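PDB 3JVA: dipeptide Epimerase from Enterococcus faecalis V583, which is a magnesium-binding member of the mandelate racemase/muconate lactonizing enzyme family, within the enolase superfamily. Local coordinates for residues 78-88 and 102-113. Sequence-based numbering, arbitrary orientation.
Sequences PFNIEKIHEVM and IDIACYDLMGQK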
loop_
_atom_site.group_PDB
_atom_site.type_symbol
_atom_site.label_atom_id
_atom_site.label_comp_id
_atom_site.label_asym_id
_atom_site.label_seq_id
_atom_site.Cartn_x
_atom_site.Cartn_y
_atom_site.Cartn_z
ATOM N N PRO B 78 -32.172 -34.127 0.392
ATOM C CA PRO B 78 -31.489 -33.469 1.515
ATOM C C PRO B 78 -29.968 -33.394 1.334
ATOM O O PRO B 78 -29.319 -32.491 1.857
ATOM C CB PRO B 78 -31.895 -34.329 2.710
ATOM C CG PRO B 78 -33.294 -34.739 2.347
ATOM C CD PRO B 78 -33.135 -35.129 0.886
ATOM N N PHE B 79 -29.401 -34.350 0.603
ATOM C CA PHE B 79 -27.960 -34.368 0.355
ATOM C C PHE B 79 -27.533 -33.238 -0.572
ATOM O O PHE B 79 -26.361 -32.850 -0.601
ATOM C CB PHE B 79 -27.546 -35.712 -0.245
ATOM C CG PHE B 79 -27.339 -36.780 0.782
ATOM C CD1 PHE B 79 -26.180 -36.797 1.554
ATOM C CD2 PHE B 79 -28.322 -37.731 1.022
ATOM C CE1 PHE B 79 -26.005 -37.752 2.557
ATOM C CE2 PHE B 79 -28.155 -38.686 2.023
ATOM C CZ PHE B 79 -26.993 -38.691 2.791
ATOM N N ASN B 80 -28.486 -32.717 -1.333
ATOM C CA ASN B 80 -28.197 -31.617 -2.240
ATOM C C ASN B 80 -28.216 -30.340 -1.407
ATOM O O ASN B 80 -29.029 -29.432 -1.634
ATOM C CB ASN B 80 -29.253 -31.547 -3.343
ATOM C CG ASN B 80 -28.836 -30.646 -4.485
ATOM O OD1 ASN B 80 -27.844 -29.920 -4.390
ATOM N ND2 ASN B 80 -29.597 -30.686 -5.580
ATOM N N ILE B 81 -27.313 -30.280 -0.434
ATOM C CA ILE B 81 -27.227 -29.126 0.457
ATOM C C ILE B 81 -26.810 -27.884 -0.336
ATOM O O ILE B 81 -27.123 -26.750 0.040
ATOM C CB ILE B 81 -26.228 -29.415 1.615
ATOM C CG1 ILE B 81 -26.305 -28.309 2.671
ATOM C CG2 ILE B 81 -24.811 -29.544 1.078
ATOM C CD1 ILE B 81 -27.644 -28.239 3.402
ATOM N N GLU B 82 -26.113 -28.113 -1.444
ATOM C CA GLU B 82 -25.672 -27.038 -2.322
ATOM C C GLU B 82 -26.892 -26.318 -2.900
ATOM O O GLU B 82 -26.979 -25.090 -2.850
ATOM C CB GLU B 82 -24.803 -27.609 -3.452
ATOM C CG GLU B 82 -23.405 -28.036 -3.004
ATOM C CD GLU B 82 -22.456 -26.861 -2.840
ATOM O OE1 GLU B 82 -21.990 -26.319 -3.863
ATOM O OE2 GLU B 82 -22.174 -26.466 -1.691
ATOM N N LYS B 83 -27.842 -27.078 -3.439
ATOM C CA LYS B 83 -29.038 -26.465 -4.012
ATOM C C LYS B 83 -29.973 -25.937 -2.932
ATOM O O LYS B 83 -30.593 -24.887 -3.097
ATOM C CB LYS B 83 -29.798 -27.460 -4.900
ATOM C CG LYS B 83 -31.031 -26.851 -5.560
ATOM C CD LYS B 83 -31.717 -27.811 -6.537
ATOM C CE LYS B 83 -32.965 -27.170 -7.152
ATOM N NZ LYS B 83 -33.630 -28.038 -8.186
ATOM N N ILE B 84 -30.079 -26.655 -1.821
ATOM C CA ILE B 84 -30.957 -26.203 -0.758
ATOM C C ILE B 84 -30.542 -24.800 -0.301
ATOM O O ILE B 84 -31.394 -23.938 -0.102
ATOM C CB ILE B 84 -30.963 -27.217 0.416
ATOM C CG1 ILE B 84 -31.723 -28.477 -0.024
ATOM C CG2 ILE B 84 -31.627 -26.606 1.646
ATOM C CD1 ILE B 84 -31.581 -29.663 0.904
ATOM N N HIS B 85 -29.242 -24.549 -0.170
ATOM C CA HIS B 85 -28.805 -23.220 0.238
ATOM C C HIS B 85 -28.982 -22.243 -0.912
ATOM O O HIS B 85 -29.272 -21.070 -0.698
ATOM C CB HIS B 85 -27.355 -23.249 0.715
ATOM C CG HIS B 85 -27.222 -23.579 2.168
ATOM N ND1 HIS B 85 -27.397 -22.640 3.162
ATOM C CD2 HIS B 85 -26.994 -24.756 2.796
ATOM C CE1 HIS B 85 -27.281 -23.225 4.341
ATOM N NE2 HIS B 85 -27.036 -24.510 4.148
ATOM N N GLU B 86 -28.831 -22.738 -2.135
ATOM C CA GLU B 86 -29.016 -21.894 -3.312
ATOM C C GLU B 86 -30.442 -21.349 -3.288
ATOM O O GLU B 86 -30.666 -20.148 -3.446
ATOM C CB GLU B 86 -28.815 -22.720 -4.582
ATOM C CG GLU B 86 -29.055 -21.953 -5.869
ATOM C CD GLU B 86 -28.909 -22.843 -7.087
ATOM O OE1 GLU B 86 -29.862 -23.581 -7.414
ATOM O OE2 GLU B 86 -27.831 -22.817 -7.704
ATOM N N VAL B 87 -31.403 -22.251 -3.096
ATOM C CA VAL B 87 -32.824 -21.901 -3.046
ATOM C C VAL B 87 -33.128 -20.917 -1.920
ATOM O O VAL B 87 -33.812 -19.909 -2.129
ATOM C CB VAL B 87 -33.694 -23.168 -2.861
ATOM C CG1 VAL B 87 -35.166 -22.795 -2.740
ATOM C CG2 VAL B 87 -33.488 -24.106 -4.041
ATOM N N MET B 88 -32.626 -21.205 -0.722
ATOM C CA MET B 88 -32.866 -20.307 0.405
ATOM C C MET B 88 -32.272 -18.920 0.162
ATOM O O MET B 88 -32.883 -17.908 0.508
ATOM C CB MET B 88 -32.294 -20.901 1.697
ATOM C CG MET B 88 -33.004 -22.174 2.139
ATOM S SD MET B 88 -32.538 -22.675 3.809
ATOM C CE MET B 88 -30.846 -23.190 3.558
ATOM N N ILE B 102 -33.361 -25.107 8.506
ATOM C CA ILE B 102 -33.488 -26.013 7.368
ATOM C C ILE B 102 -32.209 -26.823 7.173
ATOM O O ILE B 102 -32.252 -28.038 6.971
ATOM C CB ILE B 102 -33.749 -25.244 6.055
ATOM C CG1 ILE B 102 -35.131 -24.579 6.092
ATOM C CG2 ILE B 102 -33.619 -26.188 4.863
ATOM C CD1 ILE B 102 -36.301 -25.559 6.170
ATOM N N ASP B 103 -31.067 -26.147 7.224
ATOM C CA ASP B 103 -29.792 -26.826 7.018
ATOM C C ASP B 103 -29.542 -27.935 8.046
ATOM O O ASP B 103 -29.202 -29.058 7.683
ATOM C CB ASP B 103 -28.648 -25.816 7.058
ATOM C CG ASP B 103 -27.818 -25.945 8.307
ATOM O OD1 ASP B 103 -28.127 -25.246 9.297
ATOM O OD2 ASP B 103 -26.879 -26.765 8.310
ATOM N N ILE B 104 -29.701 -27.621 9.327
ATOM C CA ILE B 104 -29.480 -28.619 10.374
ATOM C C ILE B 104 -30.358 -29.860 10.148
ATOM O O ILE B 104 -29.876 -30.993 10.228
ATOM C CB ILE B 104 -29.749 -28.019 11.768
ATOM C CG1 ILE B 104 -28.668 -26.974 12.089
ATOM C CG2 ILE B 104 -29.757 -29.126 12.831
ATOM C CD1 ILE B 104 -28.978 -26.102 13.300
ATOM N N ALA B 105 -31.638 -29.648 9.862
ATOM C CA ALA B 105 -32.545 -30.765 9.613
ATOM C C ALA B 105 -32.071 -31.595 8.417
ATOM O O ALA B 105 -32.210 -32.816 8.414
ATOM C CB ALA B 105 -33.967 -30.251 9.383
ATOM N N CYS B 106 -31.507 -30.941 7.404
ATOM C CA CYS B 106 -31.006 -31.669 6.235
ATOM C C CYS B 106 -29.795 -32.515 6.604
ATOM O O CYS B 106 -29.670 -33.654 6.157
ATOM C CB CYS B 106 -30.639 -30.700 5.106
ATOM S SG CYS B 106 -32.077 -29.978 4.277
ATOM N N TYR B 107 -28.888 -31.965 7.409
ATOM C CA TYR B 107 -27.736 -32.747 7.814
ATOM C C TYR B 107 -28.185 -33.905 8.707
ATOM O O TYR B 107 -27.601 -34.983 8.657
ATOM C CB TYR B 107 -26.700 -31.882 8.539
ATOM C CG TYR B 107 -25.793 -31.123 7.598
ATOM C CD1 TYR B 107 -26.075 -29.808 7.234
ATOM C CD2 TYR B 107 -24.662 -31.732 7.050
ATOM C CE1 TYR B 107 -25.254 -29.115 6.346
ATOM C CE2 TYR B 107 -23.833 -31.049 6.160
ATOM C CZ TYR B 107 -24.137 -29.742 5.813
ATOM O OH TYR B 107 -23.318 -29.059 4.944
ATOM N N ASP B 108 -29.228 -33.691 9.509
ATOM C CA ASP B 108 -29.730 -34.762 10.376
ATOM C C ASP B 108 -30.214 -35.886 9.458
ATOM O O ASP B 108 -29.926 -37.064 9.693
ATOM C CB ASP B 108 -30.875 -34.247 11.257
ATOM C CG ASP B 108 -31.330 -35.270 12.293
ATOM O OD1 ASP B 108 -30.566 -36.215 12.583
ATOM O OD2 ASP B 108 -32.446 -35.119 12.829
ATOM N N LEU B 109 -30.930 -35.507 8.398
ATOM C CA LEU B 109 -31.441 -36.475 7.426
ATOM C C LEU B 109 -30.299 -37.196 6.715
ATOM O O LEU B 109 -30.396 -38.389 6.432
ATOM C CB LEU B 109 -32.352 -35.785 6.397
ATOM C CG LEU B 109 -33.794 -35.505 6.852
ATOM C CD1 LEU B 109 -34.512 -34.632 5.827
ATOM C CD2 LEU B 109 -34.535 -36.838 7.038
ATOM N N MET B 110 -29.219 -36.479 6.411
ATOM C CA MET B 110 -28.074 -37.108 5.760
ATOM C C MET B 110 -27.524 -38.218 6.661
ATOM O O MET B 110 -27.225 -39.323 6.200
ATOM C CB MET B 110 -26.968 -36.079 5.492
ATOM C CG MET B 110 -27.291 -35.087 4.388
ATOM S SD MET B 110 -25.854 -34.059 4.007
ATOM C CE MET B 110 -26.625 -32.414 3.910
ATOM N N GLY B 111 -27.385 -37.917 7.948
ATOM C CA GLY B 111 -26.874 -38.913 8.878
ATOM C C GLY B 111 -27.810 -40.105 8.995
ATOM O O GLY B 111 -27.372 -41.258 9.022
ATOM N N GLN B 112 -29.107 -39.831 9.053
ATOM C CA GLN B 112 -30.086 -40.899 9.171
ATOM C C GLN B 112 -30.078 -41.816 7.950
ATOM O O GLN B 112 -30.139 -43.034 8.094
ATOM C CB GLN B 112 -31.475 -40.309 9.411
ATOM C CG GLN B 112 -31.589 -39.677 10.793
ATOM C CD GLN B 112 -32.978 -39.184 11.108
ATOM O OE1 GLN B 112 -33.959 -39.910 10.944
ATOM N NE2 GLN B 112 -33.074 -37.947 11.581
ATOM N N LYS B 113 -29.979 -41.239 6.755
ATOM C CA LYS B 113 -29.952 -42.042 5.533
ATOM C C LYS B 113 -28.655 -42.847 5.417
ATOM O O LYS B 113 -28.672 -44.008 4.993
ATOM C CB LYS B 113 -30.110 -41.148 4.300
ATOM C CG LYS B 113 -30.147 -41.905 2.978
ATOM C CD LYS B 113 -31.338 -42.860 2.912
ATOM C CE LYS B 113 -31.465 -43.494 1.529
ATOM N NZ LYS B 113 -32.584 -44.481 1.460
#
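Met110 packs against the Phe79 ring in a contact that has no hydrogen bond across it and illustrates how a helix and the loop leading into it, here Pro78 and Phe79, pack through apolar side chains on a second helix, 102-113. Met110 CG lies over one face of the Phe79 ring, a CH-pi contact 3.7 Å from the centroid, while SD follows obliquely in a Met-aromatic contact. The bend of Met110 at chi3 (-135°) carries CE off this ring, to 3.8 Å from Ile81 CB and over the centre of the Tyr107 ring. At the edge of the Phe79 ring, Lys113 contributes only its aliphatic CB and CG; its ammonium group pairs with Glu40.

Aliphatic and sulfur contacts continue the seam. Pro78 CG meets Leu109 CD1 at 3.7 Å. Ile81, with CG1 anti to the backbone N (chi1 -171°), extends CG1 and CD1 to Tyr107 CE1, crossing that side chain at about a right angle. Ile84 divides its branches: CD1 abuts Cys106 SG at 3.4 Å, and CG2 meets Ile102 CG2. Met88 SD then packs 3.6 Å from Ile102 CB.

Polar groups play a local part. His85 NE2 approaches Asp103 CB at 3.6 Å but is buried without a polar partner, whereas Asp103 OD2 accepts from Ile271 N. Asn80, the N-cap, accepts from Lys83 N through OD1 (3.0 Å).

The axes of helix segments 81-88 and 102-113 run nearly antiparallel, at 164°, and approach to 10.9 Å. This is an antiparallel helical hairpin of the enolase-type N-terminal domain: Cys106 and Leu109 rest on its sheet at Ile36, while Phe79 packs on Leu116 of a second subunit.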